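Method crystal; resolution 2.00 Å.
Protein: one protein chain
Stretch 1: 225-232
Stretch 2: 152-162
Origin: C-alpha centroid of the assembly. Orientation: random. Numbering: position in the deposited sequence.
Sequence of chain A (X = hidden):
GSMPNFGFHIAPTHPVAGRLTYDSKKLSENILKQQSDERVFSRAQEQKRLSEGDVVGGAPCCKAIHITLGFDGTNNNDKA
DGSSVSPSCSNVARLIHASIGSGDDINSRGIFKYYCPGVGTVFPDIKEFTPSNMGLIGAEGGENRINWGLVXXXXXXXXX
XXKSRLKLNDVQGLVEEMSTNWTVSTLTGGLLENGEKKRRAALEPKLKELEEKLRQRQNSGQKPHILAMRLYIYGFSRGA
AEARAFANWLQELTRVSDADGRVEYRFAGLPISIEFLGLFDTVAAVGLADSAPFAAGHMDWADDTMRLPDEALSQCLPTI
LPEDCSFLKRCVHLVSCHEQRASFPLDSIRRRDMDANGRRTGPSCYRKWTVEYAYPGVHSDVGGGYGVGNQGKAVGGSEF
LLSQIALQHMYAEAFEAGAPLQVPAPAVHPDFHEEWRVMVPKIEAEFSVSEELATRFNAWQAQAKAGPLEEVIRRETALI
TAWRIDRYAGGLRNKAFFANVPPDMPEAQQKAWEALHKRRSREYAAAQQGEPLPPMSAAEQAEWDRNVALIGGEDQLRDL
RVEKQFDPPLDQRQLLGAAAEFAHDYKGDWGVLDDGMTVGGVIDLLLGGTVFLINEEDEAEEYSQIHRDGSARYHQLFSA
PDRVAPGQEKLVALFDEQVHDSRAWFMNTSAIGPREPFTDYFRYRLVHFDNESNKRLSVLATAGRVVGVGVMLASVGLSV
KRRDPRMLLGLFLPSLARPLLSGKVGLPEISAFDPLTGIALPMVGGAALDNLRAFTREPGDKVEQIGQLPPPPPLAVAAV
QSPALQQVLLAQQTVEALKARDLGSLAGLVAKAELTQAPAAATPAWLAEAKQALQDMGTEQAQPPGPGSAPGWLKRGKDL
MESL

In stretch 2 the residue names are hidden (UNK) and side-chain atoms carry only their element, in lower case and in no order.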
# COMPACT_ATOMS: atom_id res chain seq x y z
N HIS A 225 13.65 -31.35 17.60
CA HIS A 225 14.21 -30.14 18.20
C HIS A 225 13.85 -28.92 17.34
O HIS A 225 14.28 -28.83 16.19
CB HIS A 225 15.74 -30.23 18.31
CG HIS A 225 16.22 -31.11 19.42
ND1 HIS A 225 15.57 -32.27 19.80
CD2 HIS A 225 17.32 -31.02 20.22
CE1 HIS A 225 16.24 -32.85 20.78
NE2 HIS A 225 17.30 -32.11 21.05
N ILE A 226 13.08 -27.99 17.90
CA ILE A 226 12.71 -26.77 17.19
C ILE A 226 13.87 -25.79 17.16
O ILE A 226 14.33 -25.35 18.21
CB ILE A 226 11.46 -26.11 17.81
CG1 ILE A 226 10.32 -27.11 17.91
CG2 ILE A 226 11.03 -24.91 16.99
CD1 ILE A 226 10.04 -27.84 16.62
N LEU A 227 14.31 -25.43 15.96
CA LEU A 227 15.58 -24.73 15.80
C LEU A 227 15.50 -23.22 15.63
O LEU A 227 16.27 -22.48 16.24
CB LEU A 227 16.34 -25.31 14.61
CG LEU A 227 16.90 -26.71 14.81
CD1 LEU A 227 17.60 -27.18 13.55
CD2 LEU A 227 17.85 -26.72 15.99
N ALA A 228 14.60 -22.76 14.76
CA ALA A 228 14.56 -21.34 14.43
C ALA A 228 13.26 -20.97 13.76
O ALA A 228 12.42 -21.83 13.44
CB ALA A 228 15.73 -20.96 13.50
N MSE A 229 13.11 -19.67 13.54
CA MSE A 229 11.99 -19.13 12.81
C MSE A 229 12.49 -18.25 11.70
O MSE A 229 13.20 -17.28 11.94
CB MSE A 229 11.08 -18.36 13.74
CG MSE A 229 10.33 -19.32 14.61
SE MSE A 229 8.96 -18.63 15.69
CE MSE A 229 8.14 -17.25 14.51
N ARG A 230 12.09 -18.59 10.48
CA ARG A 230 12.59 -17.95 9.27
C ARG A 230 11.39 -17.42 8.50
O ARG A 230 10.47 -18.19 8.17
CB ARG A 230 13.35 -18.97 8.44
CG ARG A 230 14.45 -19.69 9.22
CD ARG A 230 15.49 -18.71 9.68
NE ARG A 230 16.55 -19.33 10.48
CZ ARG A 230 17.40 -18.64 11.24
NH1 ARG A 230 17.32 -17.31 11.29
NH2 ARG A 230 18.34 -19.27 11.93
N LEU A 231 11.39 -16.12 8.21
CA LEU A 231 10.20 -15.45 7.66
C LEU A 231 10.39 -15.02 6.21
O LEU A 231 11.44 -14.53 5.83
CB LEU A 231 9.83 -14.22 8.49
CG LEU A 231 9.41 -14.40 9.96
CD1 LEU A 231 8.69 -13.19 10.47
CD2 LEU A 231 8.55 -15.61 10.12
N TYR A 232 9.34 -15.20 5.41
CA TYR A 232 9.28 -14.75 4.03
C TYR A 232 8.01 -13.91 3.96
O TYR A 232 6.91 -14.40 4.25
CB TYR A 232 9.25 -15.95 3.08
CG TYR A 232 10.27 -16.98 3.49
CD1 TYR A 232 9.98 -17.93 4.47
CD2 TYR A 232 11.56 -16.97 2.95
CE1 TYR A 232 10.92 -18.84 4.89
CE2 TYR A 232 12.51 -17.90 3.37
CZ TYR A 232 12.17 -18.82 4.33
OH TYR A 232 13.10 -19.75 4.75
N UNK A 152 0.03 -14.18 14.04
CA UNK A 152 0.13 -15.41 13.24
C UNK A 152 1.42 -16.19 13.48
O UNK A 152 1.45 -17.42 13.30
c UNK A 152 -0.00 -15.10 11.75
o UNK A 152 -2.82 -16.30 11.86
c UNK A 152 -2.47 -15.15 12.13
n UNK A 152 -3.05 -14.44 13.08
c UNK A 152 -1.33 -14.49 11.39
N UNK A 153 2.47 -15.49 13.89
CA UNK A 153 3.75 -16.10 14.23
C UNK A 153 3.58 -16.91 15.52
O UNK A 153 4.10 -18.04 15.66
c UNK A 153 5.49 -14.81 12.03
c UNK A 153 5.20 -14.06 13.33
c UNK A 153 4.79 -15.00 14.47
c UNK A 153 6.42 -13.27 13.77
N UNK A 154 2.85 -16.32 16.45
CA UNK A 154 2.54 -16.97 17.71
C UNK A 154 1.77 -18.24 17.38
O UNK A 154 2.08 -19.31 17.91
c UNK A 154 2.59 -14.92 19.20
c UNK A 154 1.12 -16.85 19.80
c UNK A 154 1.72 -16.05 18.65
N UNK A 155 0.78 -18.13 16.48
CA UNK A 155 -0.03 -19.25 16.04
C UNK A 155 0.80 -20.38 15.44
O UNK A 155 0.59 -21.54 15.75
o UNK A 155 -1.94 -20.37 13.43
c UNK A 155 -2.02 -19.90 14.59
c UNK A 155 -1.07 -18.79 15.02
o UNK A 155 -2.85 -20.32 15.41
N UNK A 156 1.75 -20.02 14.58
CA UNK A 156 2.63 -21.00 13.96
C UNK A 156 3.43 -21.78 15.01
O UNK A 156 3.51 -23.01 14.93
c UNK A 156 3.56 -20.34 12.95
N UNK A 157 4.00 -21.08 15.98
CA UNK A 157 4.75 -21.78 17.04
C UNK A 157 3.81 -22.65 17.87
O UNK A 157 4.11 -23.81 18.15
c UNK A 157 5.49 -20.78 17.94
c UNK A 157 7.40 -20.19 19.48
c UNK A 157 6.61 -21.32 18.84
c UNK A 157 7.54 -22.24 18.06
N UNK A 158 2.67 -22.07 18.25
CA UNK A 158 1.65 -22.72 19.06
C UNK A 158 1.23 -24.03 18.43
O UNK A 158 1.10 -25.04 19.12
c UNK A 158 -1.76 -22.79 19.85
c UNK A 158 -0.56 -22.17 20.21
c UNK A 158 0.44 -21.79 19.16
c UNK A 158 -0.34 -21.87 21.54
c UNK A 158 -2.45 -22.84 22.15
c UNK A 158 -1.27 -22.20 22.52
c UNK A 158 -2.70 -23.13 20.82
N UNK A 159 1.03 -24.03 17.11
CA UNK A 159 0.67 -25.27 16.43
C UNK A 159 1.85 -26.21 16.39
O UNK A 159 1.69 -27.42 16.52
c UNK A 159 -2.21 -27.69 13.75
c UNK A 159 -1.71 -26.57 14.36
c UNK A 159 0.19 -25.01 15.00
o UNK A 159 -1.86 -29.66 12.47
c UNK A 159 0.49 -27.14 13.63
c UNK A 159 -0.35 -26.26 14.31
c UNK A 159 -0.00 -28.27 13.01
c UNK A 159 -1.36 -28.54 13.08
N UNK A 160 3.03 -25.64 16.19
CA UNK A 160 4.23 -26.47 16.13
C UNK A 160 4.37 -27.30 17.40
O UNK A 160 4.62 -28.50 17.33
o UNK A 160 5.37 -24.95 14.63
c UNK A 160 5.49 -25.63 15.89
c UNK A 160 6.71 -26.51 15.85
N UNK A 161 4.16 -26.66 18.55
CA UNK A 161 4.39 -27.32 19.84
C UNK A 161 3.18 -28.10 20.37
O UNK A 161 3.33 -29.22 20.87
c UNK A 161 6.14 -25.56 20.53
c UNK A 161 4.84 -26.29 20.89
c UNK A 161 6.42 -24.38 21.46
c UNK A 161 7.30 -26.53 20.56
N UNK A 162 1.99 -27.53 20.25
CA UNK A 162 0.81 -28.09 20.90
C UNK A 162 -0.24 -28.71 19.98
O UNK A 162 -1.26 -29.21 20.46
c UNK A 162 0.87 -25.22 23.37
c UNK A 162 0.15 -27.01 21.76
c UNK A 162 0.85 -26.72 23.08
c UNK A 162 0.15 -27.48 24.21

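Position 152 carries three side-chain carbons in a row, the third bearing one oxygen and one nitrogen; this terminal amide makes it Q152. It lies beyond reach of the strand, and its nitrogen is hydrogen-bonded elsewhere in the structure. Position 153 has four carbons forked at the second, with the CA-to-CB bond toward the strand. Its CB lies 4.0 Å from CE of M229, a selenomethionine, and one branch tip approaches CD2 of L231. This is a leucine, L153, and its CD2 is 3.7 Å from L231 CD2.

At position 154 a single carbon carries two more, a fork at the first carbon that identifies V154; it points away from the strand. Two carbons, the second with two oxygens, mark position 155 as a carboxylate, D155, whose oxygens are both satisfied elsewhere. Position 156 has one carbon alone and is A156. It points toward the strand, but its CB stops 5.7 Å from M229 CE.

Position 157 again shows four carbons forked at the second. The CA-to-CB bond runs sideways, yet the end of the side chain comes nearer to the selenium of M229. It is L157, with CD2 4.4 Å from M229 SE. One carbon followed by a six-carbon ring makes position 158 F158, and the same pattern with an added oxygen makes position 159 Y159; neither ring reaches the strand.

Position 160 has one carbon carrying an oxygen and a carbon, the latter packed against I226. This is T160. Its CG2 sits 3.7 Å from I226 CD1, while OG1 donates a 2.7 Å hydrogen bond to A156 O, one turn back. Position 161 has four carbons forked at the second; it starts out sideways, but its end approaches I226. It is L161, with CD2 4.1 Å from I226 CG1. The same four-carbon fork at position 162 gives L162, which is out of reach.

The helix runs nearly antiparallel to the strand, at 160°, with a closest axial approach of 10.8 Å. No hydrogen bond crosses the gap, which side chains alone fill. I226, M229 and L231 point toward the helix; alternation holds from M229 to L231 but is interrupted before M229, where L227 departs from extended geometry (phi/psi -99/-46). L153 and T160 point toward the strand, while L157 and L161, one turn apart, start sideways and reach it with their ends. The reversed directions pair L231 with L153 at one end and I226 with T160 and L161 at the other, with M229 bridging L153 and L157 between them.

Stretch 2 (152-162) QLVDALFYTLL
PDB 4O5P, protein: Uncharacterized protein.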